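Local coordinates for protein serine-pyruvate aminotransferase (AgxT) (Sulfolobus solfataricus, PDB 3ZRP) that probably transfers amino groups between serine and pyruvate, and between alanine and glyoxylate, using pyridoxal 5'-phosphate as its cofactor, at residues E35-V47 and L252-E265. Numbering follows the deposited sequence. Where two conformers were deposited one is given.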
ATOM      1  N   GLU A  35     -17.915  -5.727   3.919  1.00 34.95           N
ATOM      2  CA  GLU A  35     -18.910  -5.482   2.876  0.50 32.71           C
ATOM      3  C   GLU A  35     -18.324  -4.651   1.722  1.00 31.57           C
ATOM      4  O   GLU A  35     -18.609  -4.901   0.558  1.00 28.85           O
ATOM      5  CB  GLU A  35     -20.156  -4.818   3.479  0.50 34.04           C
ATOM      6  CG  GLU A  35     -21.048  -5.778   4.303  0.50 33.88           C
ATOM      7  CD  GLU A  35     -22.098  -5.061   5.178  0.50 36.57           C
ATOM      8  OE1 GLU A  35     -22.349  -3.856   4.968  0.50 35.09           O
ATOM      9  OE2 GLU A  35     -22.676  -5.703   6.089  0.50 35.15           O
ATOM     10  N   ALA A  36     -17.484  -3.668   2.047  1.00 28.71           N
ATOM     11  CA  ALA A  36     -16.890  -2.820   1.011  1.00 29.67           C
ATOM     12  C   ALA A  36     -15.904  -3.642   0.172  1.00 25.46           C
ATOM     13  O   ALA A  36     -15.861  -3.531  -1.056  1.00 27.86           O
ATOM     14  CB  ALA A  36     -16.192  -1.597   1.649  1.00 24.37           C
ATOM     15  N   LEU A  37     -15.143  -4.500   0.842  1.00 29.02           N
ATOM     16  CA  LEU A  37     -14.200  -5.385   0.170  1.00 27.12           C
ATOM     17  C   LEU A  37     -14.928  -6.358  -0.746  1.00 30.45           C
ATOM     18  O   LEU A  37     -14.554  -6.501  -1.901  1.00 31.89           O
ATOM     19  CB  LEU A  37     -13.322  -6.136   1.174  1.00 28.03           C
ATOM     20  CG  LEU A  37     -12.267  -7.102   0.585  1.00 29.86           C
ATOM     21  CD1 LEU A  37     -11.427  -6.461  -0.511  1.00 24.69           C
ATOM     22  CD2 LEU A  37     -11.332  -7.665   1.673  1.00 27.52           C
ATOM     23  N   ALA A  38     -15.970  -7.015  -0.235  1.00 31.29           N
ATOM     24  CA  ALA A  38     -16.776  -7.936  -1.048  1.00 28.25           C
ATOM     25  C   ALA A  38     -17.368  -7.244  -2.277  1.00 27.06           C
ATOM     26  O   ALA A  38     -17.360  -7.792  -3.393  1.00 28.85           O
ATOM     27  CB  ALA A  38     -17.901  -8.571  -0.201  1.00 33.58           C
ATOM     28  N   TYR A  39     -17.888  -6.044  -2.064  1.00 26.29           N
ATOM     29  CA  TYR A  39     -18.469  -5.272  -3.143  1.00 30.15           C
ATOM     30  C   TYR A  39     -17.434  -4.891  -4.216  1.00 29.35           C
ATOM     31  O   TYR A  39     -17.715  -4.939  -5.420  1.00 31.36           O
ATOM     32  CB  TYR A  39     -19.196  -4.043  -2.595  1.00 31.34           C
ATOM     33  CG  TYR A  39     -19.940  -3.291  -3.665  1.00 33.95           C
ATOM     34  CD1 TYR A  39     -21.273  -3.624  -3.983  1.00 32.61           C
ATOM     35  CD2 TYR A  39     -19.317  -2.280  -4.396  1.00 27.02           C
ATOM     36  CE1 TYR A  39     -21.969  -2.930  -4.984  1.00 38.16           C
ATOM     37  CE2 TYR A  39     -19.997  -1.592  -5.390  1.00 34.53           C
ATOM     38  CZ  TYR A  39     -21.322  -1.926  -5.685  1.00 38.16           C
ATOM     39  OH  TYR A  39     -21.983  -1.245  -6.679  1.00 43.19           O
ATOM     40  N   SER A  40     -16.239  -4.490  -3.783  1.00 31.34           N
ATOM     41  CA  SER A  40     -15.176  -4.155  -4.732  1.00 23.37           C
ATOM     42  C   SER A  40     -14.720  -5.373  -5.523  1.00 25.71           C
ATOM     43  O   SER A  40     -14.472  -5.282  -6.733  1.00 26.02           O
ATOM     44  CB  SER A  40     -13.995  -3.478  -4.000  1.00 21.69           C
ATOM     45  OG  SER A  40     -14.442  -2.291  -3.397  1.00 23.78           O
ATOM     46  N   LEU A  41     -14.617  -6.515  -4.841  1.00 26.96           N
ATOM     47  CA  LEU A  41     -14.271  -7.752  -5.498  1.00 30.94           C
ATOM     48  C   LEU A  41     -15.262  -8.072  -6.632  1.00 30.06           C
ATOM     49  O   LEU A  41     -14.841  -8.423  -7.743  1.00 30.03           O
ATOM     50  CB  LEU A  41     -14.152  -8.899  -4.483  1.00 27.86           C
ATOM     51  CG  LEU A  41     -12.997  -8.773  -3.479  1.00 26.17           C
ATOM     52  CD1 LEU A  41     -13.086  -9.839  -2.444  1.00 26.27           C
ATOM     53  CD2 LEU A  41     -11.623  -8.835  -4.182  1.00 24.81           C
ATOM     54  N   LYS A  42     -16.563  -7.915  -6.366  1.00 32.93           N
ATOM     55  CA  LYS A  42     -17.584  -8.126  -7.414  1.00 34.77           C
ATOM     56  C   LYS A  42     -17.470  -7.113  -8.543  1.00 33.51           C
ATOM     57  O   LYS A  42     -17.620  -7.466  -9.719  1.00 31.03           O
ATOM     58  CB  LYS A  42     -19.008  -8.098  -6.830  1.00 38.47           C
ATOM     59  CG  LYS A  42     -19.263  -9.240  -5.903  1.00 38.10           C
ATOM     60  CD  LYS A  42     -20.658  -9.193  -5.322  1.00 47.23           C
ATOM     61  CE  LYS A  42     -20.706  -9.928  -3.984  1.00 48.67           C
ATOM     62  NZ  LYS A  42     -20.403 -11.379  -4.111  1.00 48.48           N
ATOM     63  N   GLY A  43     -17.171  -5.868  -8.163  1.00 28.83           N
ATOM     64  CA  GLY A  43     -16.973  -4.774  -9.090  1.00 30.80           C
ATOM     65  C   GLY A  43     -15.825  -5.020 -10.040  1.00 31.11           C
ATOM     66  O   GLY A  43     -15.920  -4.643 -11.212  1.00 33.45           O
ATOM     67  N   LEU A  44     -14.746  -5.642  -9.534  1.00 28.07           N
ATOM     68  CA  LEU A  44     -13.636  -6.068 -10.382  0.60 28.07           C
ATOM     69  C   LEU A  44     -14.094  -7.057 -11.451  1.00 27.67           C
ATOM     70  O   LEU A  44     -13.741  -6.913 -12.614  1.00 27.77           O
ATOM     71  CB  LEU A  44     -12.480  -6.649  -9.548  0.60 29.45           C
ATOM     72  CG  LEU A  44     -11.085  -6.748 -10.191  0.60 27.96           C
ATOM     73  CD1 LEU A  44     -10.606  -5.452 -10.863  0.60 28.59           C
ATOM     74  CD2 LEU A  44     -10.060  -7.194  -9.160  0.60 29.26           C
ATOM     75  N   ARG A  45     -14.889  -8.057 -11.057  1.00 31.53           N
ATOM     76  CA  ARG A  45     -15.431  -9.012 -12.037  1.00 34.57           C
ATOM     77  C   ARG A  45     -16.257  -8.297 -13.100  1.00 32.07           C
ATOM     78  O   ARG A  45     -16.164  -8.605 -14.297  1.00 32.99           O
ATOM     79  CB  ARG A  45     -16.285 -10.087 -11.360  1.00 31.15           C
ATOM     80  CG  ARG A  45     -15.511 -11.109 -10.548  1.00 33.28           C
ATOM     81  CD  ARG A  45     -16.318 -12.405 -10.437  1.00 34.83           C
ATOM     82  NE  ARG A  45     -15.820 -13.298  -9.381  1.00 34.84           N
ATOM     83  CZ  ARG A  45     -16.074 -13.143  -8.090  1.00 33.83           C
ATOM     84  NH1 ARG A  45     -16.825 -12.142  -7.683  1.00 40.07           N
ATOM     85  NH2 ARG A  45     -15.578 -13.984  -7.208  1.00 35.03           N
ATOM     86  N   TYR A  46     -17.072  -7.348 -12.648  1.00 32.48           N
ATOM     87  CA  TYR A  46     -17.939  -6.569 -13.525  1.00 31.60           C
ATOM     88  C   TYR A  46     -17.162  -5.756 -14.578  1.00 32.62           C
ATOM     89  O   TYR A  46     -17.441  -5.856 -15.778  1.00 34.11           O
ATOM     90  CB  TYR A  46     -18.892  -5.702 -12.671  1.00 32.42           C
ATOM     91  CG  TYR A  46     -19.764  -4.770 -13.486  1.00 35.51           C
ATOM     92  CD1 TYR A  46     -20.855  -5.260 -14.226  1.00 33.92           C
ATOM     93  CD2 TYR A  46     -19.500  -3.407 -13.529  1.00 33.37           C
ATOM     94  CE1 TYR A  46     -21.635  -4.405 -15.001  1.00 36.24           C
ATOM     95  CE2 TYR A  46     -20.270  -2.545 -14.295  1.00 38.47           C
ATOM     96  CZ  TYR A  46     -21.340  -3.055 -15.028  1.00 39.26           C
ATOM     97  OH  TYR A  46     -22.105  -2.198 -15.768  1.00 38.95           O
ATOM     98  N   VAL A  47     -16.163  -4.971 -14.156  1.00 31.00           N
ATOM     99  CA  VAL A  47     -15.425  -4.130 -15.103  1.00 31.82           C
ATOM    100  C   VAL A  47     -14.443  -4.926 -15.986  1.00 29.39           C
ATOM    101  O   VAL A  47     -14.069  -4.483 -17.084  1.00 33.86           O
ATOM    102  CB  VAL A  47     -14.691  -2.934 -14.417  1.00 31.13           C
ATOM    103  CG1 VAL A  47     -15.676  -2.064 -13.637  1.00 31.70           C
ATOM    104  CG2 VAL A  47     -13.554  -3.419 -13.510  1.00 34.60           C
ATOM    105  N   LEU A 252     -12.854   2.859  -2.891  1.00 26.53           N
ATOM    106  CA  LEU A 252     -12.946   1.971  -4.063  1.00 23.89           C
ATOM    107  C   LEU A 252     -14.368   1.387  -4.250  1.00 26.31           C
ATOM    108  O   LEU A 252     -14.856   1.299  -5.379  1.00 26.82           O
ATOM    109  CB  LEU A 252     -11.885   0.830  -4.025  1.00 23.59           C
ATOM    110  CG  LEU A 252     -11.881  -0.132  -5.242  1.00 25.44           C
ATOM    111  CD1 LEU A 252     -11.559   0.599  -6.577  1.00 26.92           C
ATOM    112  CD2 LEU A 252     -10.937  -1.334  -5.063  1.00 27.30           C
ATOM    113  N   ALA A 253     -15.020   0.979  -3.162  1.00 26.34           N
ATOM    114  CA  ALA A 253     -16.376   0.381  -3.285  1.00 25.29           C
ATOM    115  C   ALA A 253     -17.395   1.391  -3.841  1.00 27.30           C
ATOM    116  O   ALA A 253     -18.300   1.042  -4.639  1.00 26.36           O
ATOM    117  CB  ALA A 253     -16.842  -0.172  -1.936  1.00 24.97           C
ATOM    118  N   GLU A 254     -17.227   2.638  -3.419  1.00 28.32           N
ATOM    119  CA  GLU A 254     -18.035   3.740  -3.889  1.00 28.27           C
ATOM    120  C   GLU A 254     -17.732   4.063  -5.353  1.00 30.44           C
ATOM    121  O   GLU A 254     -18.654   4.341  -6.115  1.00 30.31           O
ATOM    122  CB  GLU A 254     -17.818   4.974  -3.004  1.00 28.73           C
ATOM    123  CG  GLU A 254     -18.641   6.226  -3.393  1.00 37.02           C
ATOM    124  CD  GLU A 254     -20.178   6.041  -3.292  1.00 39.75           C
ATOM    125  OE1 GLU A 254     -20.662   4.996  -2.799  1.00 36.00           O
ATOM    126  OE2 GLU A 254     -20.902   6.968  -3.711  1.00 42.30           O
ATOM    127  N   ALA A 255     -16.453   4.053  -5.754  1.00 27.90           N
ATOM    128  CA  ALA A 255     -16.137   4.190  -7.186  1.00 26.59           C
ATOM    129  C   ALA A 255     -16.853   3.101  -7.990  1.00 27.10           C
ATOM    130  O   ALA A 255     -17.478   3.389  -9.025  1.00 28.35           O
ATOM    131  CB  ALA A 255     -14.622   4.150  -7.437  1.00 28.81           C
ATOM    132  N   PHE A 256     -16.787   1.857  -7.527  1.00 25.73           N
ATOM    133  CA  PHE A 256     -17.458   0.786  -8.259  1.00 27.21           C
ATOM    134  C   PHE A 256     -18.991   0.960  -8.310  1.00 32.01           C
ATOM    135  O   PHE A 256     -19.625   0.570  -9.313  1.00 30.91           O
ATOM    136  CB  PHE A 256     -17.102  -0.594  -7.693  1.00 30.93           C
ATOM    137  CG  PHE A 256     -15.819  -1.174  -8.238  1.00 29.21           C
ATOM    138  CD1 PHE A 256     -15.632  -1.333  -9.618  1.00 29.50           C
ATOM    139  CD2 PHE A 256     -14.806  -1.594  -7.370  1.00 29.85           C
ATOM    140  CE1 PHE A 256     -14.444  -1.882 -10.120  1.00 28.87           C
ATOM    141  CE2 PHE A 256     -13.623  -2.151  -7.865  1.00 27.86           C
ATOM    142  CZ  PHE A 256     -13.440  -2.289  -9.240  1.00 27.10           C
ATOM    143  N   ARG A 257     -19.579   1.520  -7.247  1.00 30.82           N
ATOM    144  CA  ARG A 257     -21.039   1.789  -7.233  1.00 32.51           C
ATOM    145  C   ARG A 257     -21.378   2.770  -8.355  1.00 31.54           C
ATOM    146  O   ARG A 257     -22.284   2.526  -9.140  1.00 32.02           O
ATOM    147  CB  ARG A 257     -21.531   2.296  -5.867  1.00 35.65           C
ATOM    148  CG  ARG A 257     -23.079   2.212  -5.665  1.00 33.11           C
ATOM    149  CD  ARG A 257     -23.545   2.928  -4.363  1.00 32.63           C
ATOM    150  NE  ARG A 257     -23.169   4.348  -4.355  1.00 36.82           N
ATOM    151  CZ  ARG A 257     -23.836   5.318  -4.987  1.00 40.82           C
ATOM    152  NH1 ARG A 257     -24.939   5.043  -5.688  1.00 41.33           N
ATOM    153  NH2 ARG A 257     -23.404   6.573  -4.915  1.00 41.10           N
ATOM    154  N   LEU A 258     -20.604   3.854  -8.450  1.00 29.72           N
ATOM    155  CA  LEU A 258     -20.776   4.847  -9.512  1.00 28.37           C
ATOM    156  C   LEU A 258     -20.547   4.291 -10.932  1.00 31.15           C
ATOM    157  O   LEU A 258     -21.276   4.656 -11.851  1.00 33.53           O
ATOM    158  CB  LEU A 258     -19.898   6.059  -9.238  1.00 31.85           C
ATOM    159  CG  LEU A 258     -20.262   6.784  -7.927  1.00 34.14           C
ATOM    160  CD1 LEU A 258     -19.273   7.903  -7.621  1.00 38.90           C
ATOM    161  CD2 LEU A 258     -21.722   7.299  -7.962  1.00 39.48           C
ATOM    162  N   ILE A 259     -19.577   3.389 -11.090  1.00 27.60           N
ATOM    163  CA  ILE A 259     -19.285   2.745 -12.382  1.00 29.98           C
ATOM    164  C   ILE A 259     -20.453   1.859 -12.815  1.00 31.99           C
ATOM    165  O   ILE A 259     -20.877   1.916 -13.980  1.00 34.41           O
ATOM    166  CB  ILE A 259     -17.937   1.948 -12.346  1.00 28.32           C
ATOM    167  CG1 ILE A 259     -16.752   2.920 -12.214  1.00 29.23           C
ATOM    168  CG2 ILE A 259     -17.777   1.075 -13.580  1.00 28.93           C
ATOM    169  CD1 ILE A 259     -15.381   2.244 -11.980  1.00 27.64           C
ATOM    170  N   GLU A 260     -20.988   1.075 -11.884  1.00 29.90           N
ATOM    171  CA  GLU A 260     -22.127   0.212 -12.204  0.60 35.79           C
ATOM    172  C   GLU A 260     -23.368   1.054 -12.513  1.00 34.82           C
ATOM    173  O   GLU A 260     -24.125   0.728 -13.420  1.00 38.41           O
ATOM    174  CB  GLU A 260     -22.403  -0.827 -11.108  0.60 37.88           C
ATOM    175  CG  GLU A 260     -23.447  -1.890 -11.547  0.60 46.75           C
ATOM    176  CD  GLU A 260     -23.090  -3.325 -11.148  0.60 52.51           C
ATOM    177  OE1 GLU A 260     -22.062  -3.547 -10.473  0.60 52.56           O
ATOM    178  OE2 GLU A 260     -23.842  -4.247 -11.530  0.60 53.14           O
ATOM    179  N   LYS A 261     -23.546   2.152 -11.783  1.00 37.56           N
ATOM    180  CA  LYS A 261     -24.644   3.092 -12.053  1.00 37.57           C
ATOM    181  C   LYS A 261     -24.588   3.670 -13.482  1.00 43.13           C
ATOM    182  O   LYS A 261     -25.608   3.661 -14.185  1.00 43.14           O
ATOM    183  CB  LYS A 261     -24.687   4.197 -11.003  1.00 37.85           C
ATOM    184  CG  LYS A 261     -25.781   5.232 -11.203  1.00 43.68           C
ATOM    185  CD  LYS A 261     -25.837   6.185 -10.033  1.00 57.77           C
ATOM    186  CE  LYS A 261     -25.754   7.608 -10.530  1.00 62.49           C
ATOM    187  NZ  LYS A 261     -26.879   8.387  -9.971  1.00 62.05           N
ATOM    188  N   GLU A 262     -23.417   4.146 -13.918  1.00 36.18           N
ATOM    189  CA  GLU A 262     -23.249   4.610 -15.293  1.00 36.99           C
ATOM    190  C   GLU A 262     -23.406   3.464 -16.299  1.00 35.99           C
ATOM    191  O   GLU A 262     -23.977   3.652 -17.380  1.00 35.43           O
ATOM    192  CB  GLU A 262     -21.898   5.325 -15.486  1.00 37.41           C
ATOM    193  CG  GLU A 262     -21.561   5.603 -16.962  1.00 36.21           C
ATOM    194  CD  GLU A 262     -20.359   6.487 -17.164  1.00 36.68           C
ATOM    195  OE1 GLU A 262     -19.437   6.441 -16.340  1.00 36.48           O
ATOM    196  OE2 GLU A 262     -20.323   7.218 -18.174  1.00 39.53           O
ATOM    197  N   GLY A 263     -22.907   2.285 -15.924  1.00 33.48           N
ATOM    198  CA  GLY A 263     -22.863   1.129 -16.799  1.00 32.18           C
ATOM    199  C   GLY A 263     -21.535   1.095 -17.526  1.00 36.21           C
ATOM    200  O   GLY A 263     -21.111   2.102 -18.107  1.00 33.43           O
ATOM    201  N   ILE A 264     -20.875  -0.058 -17.502  1.00 34.44           N
ATOM    202  CA  ILE A 264     -19.536  -0.191 -18.088  1.00 32.35           C
ATOM    203  C   ILE A 264     -19.512   0.059 -19.600  1.00 33.80           C
ATOM    204  O   ILE A 264     -18.600   0.714 -20.110  1.00 31.04           O
ATOM    205  CB  ILE A 264     -18.863  -1.559 -17.704  1.00 34.88           C
ATOM    206  CG1 ILE A 264     -17.368  -1.588 -18.137  1.00 31.84           C
ATOM    207  CG2 ILE A 264     -19.692  -2.748 -18.234  1.00 33.18           C
ATOM    208  CD1 ILE A 264     -16.495  -0.464 -17.457  1.00 31.98           C
ATOM    209  N   GLU A 265     -20.511  -0.443 -20.332  1.00 32.79           N
ATOM    210  CA  GLU A 265     -20.573  -0.191 -21.782  0.60 33.38           C
ATOM    211  C   GLU A 265     -20.682   1.318 -22.074  1.00 30.75           C
ATOM    212  O   GLU A 265     -20.012   1.840 -22.973  1.00 31.40           O
ATOM    213  CB  GLU A 265     -21.721  -0.968 -22.445  0.60 37.85           C
ATOM    214  CG  GLU A 265     -21.709  -2.488 -22.200  0.60 38.30           C
ATOM    215  CD  GLU A 265     -22.299  -2.899 -20.844  0.60 36.04           C
ATOM    216  OE1 GLU A 265     -22.779  -2.025 -20.079  0.60 34.64           O
ATOM    217  OE2 GLU A 265     -22.289  -4.112 -20.542  0.60 32.53           O
TER
HETATM  218  O   HOH W   1     -20.326  -2.697  -8.879  1.00 42.49           O
HETATM  219  O   HOH W   2     -23.926  -3.480 -17.283  1.00 43.73           O
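F256 of segment 252-265 lies as a knob in a hole formed by S40, G43, L44 and V47 of segment 35-47, the centre of a helix-helix packing in the fold-type I architecture of this class-V, PLP-dependent aminotransferase. The axes of segments 35-47 and 252-262 approach to 8.6 Å, their N-to-C directions 44° apart, and S40, L44 and L252 touch strands 55-60 and 197-202 of the mixed sheet. The contact illustrates how a glycine in one helix makes room for an aromatic ring from a helix distant in the chain. With no side chain in the way, G43 CA stands 3.9 Å from the F256 ring centroid, a CH-pi contact over the face, while V47 CG1 meets the ring edge at CE1, 3.7 Å away. V47 CG1 also packs against I259 CG2. Small residues let the backbones close in toward the N-terminal ends of the segments, where A253 CB lies 3.9 Å from A36 CB and S40 OG donates a hydrogen bond to A36 O, which also accepts from S40 N on the opposite face of its plane.

Two tyrosines border this packing. Y39, its CG anti to the backbone N (chi1 -174°), lies along the backbone of the second helix, CE2 3.2 Å from A253 O and OH by R257 CA. In one of its two conformers, the E260 carboxylate stacks over one face of the Y46 ring, their planes 6° apart. Beyond it G263, with positive phi, ends one helix and is the N-cap of the next. I264 N, in the first turn, donates a nearly straight hydrogen bond to Y46 OH, 3.0 Å long, and I264 CG2 packs 3.6 Å from Y46 CZ.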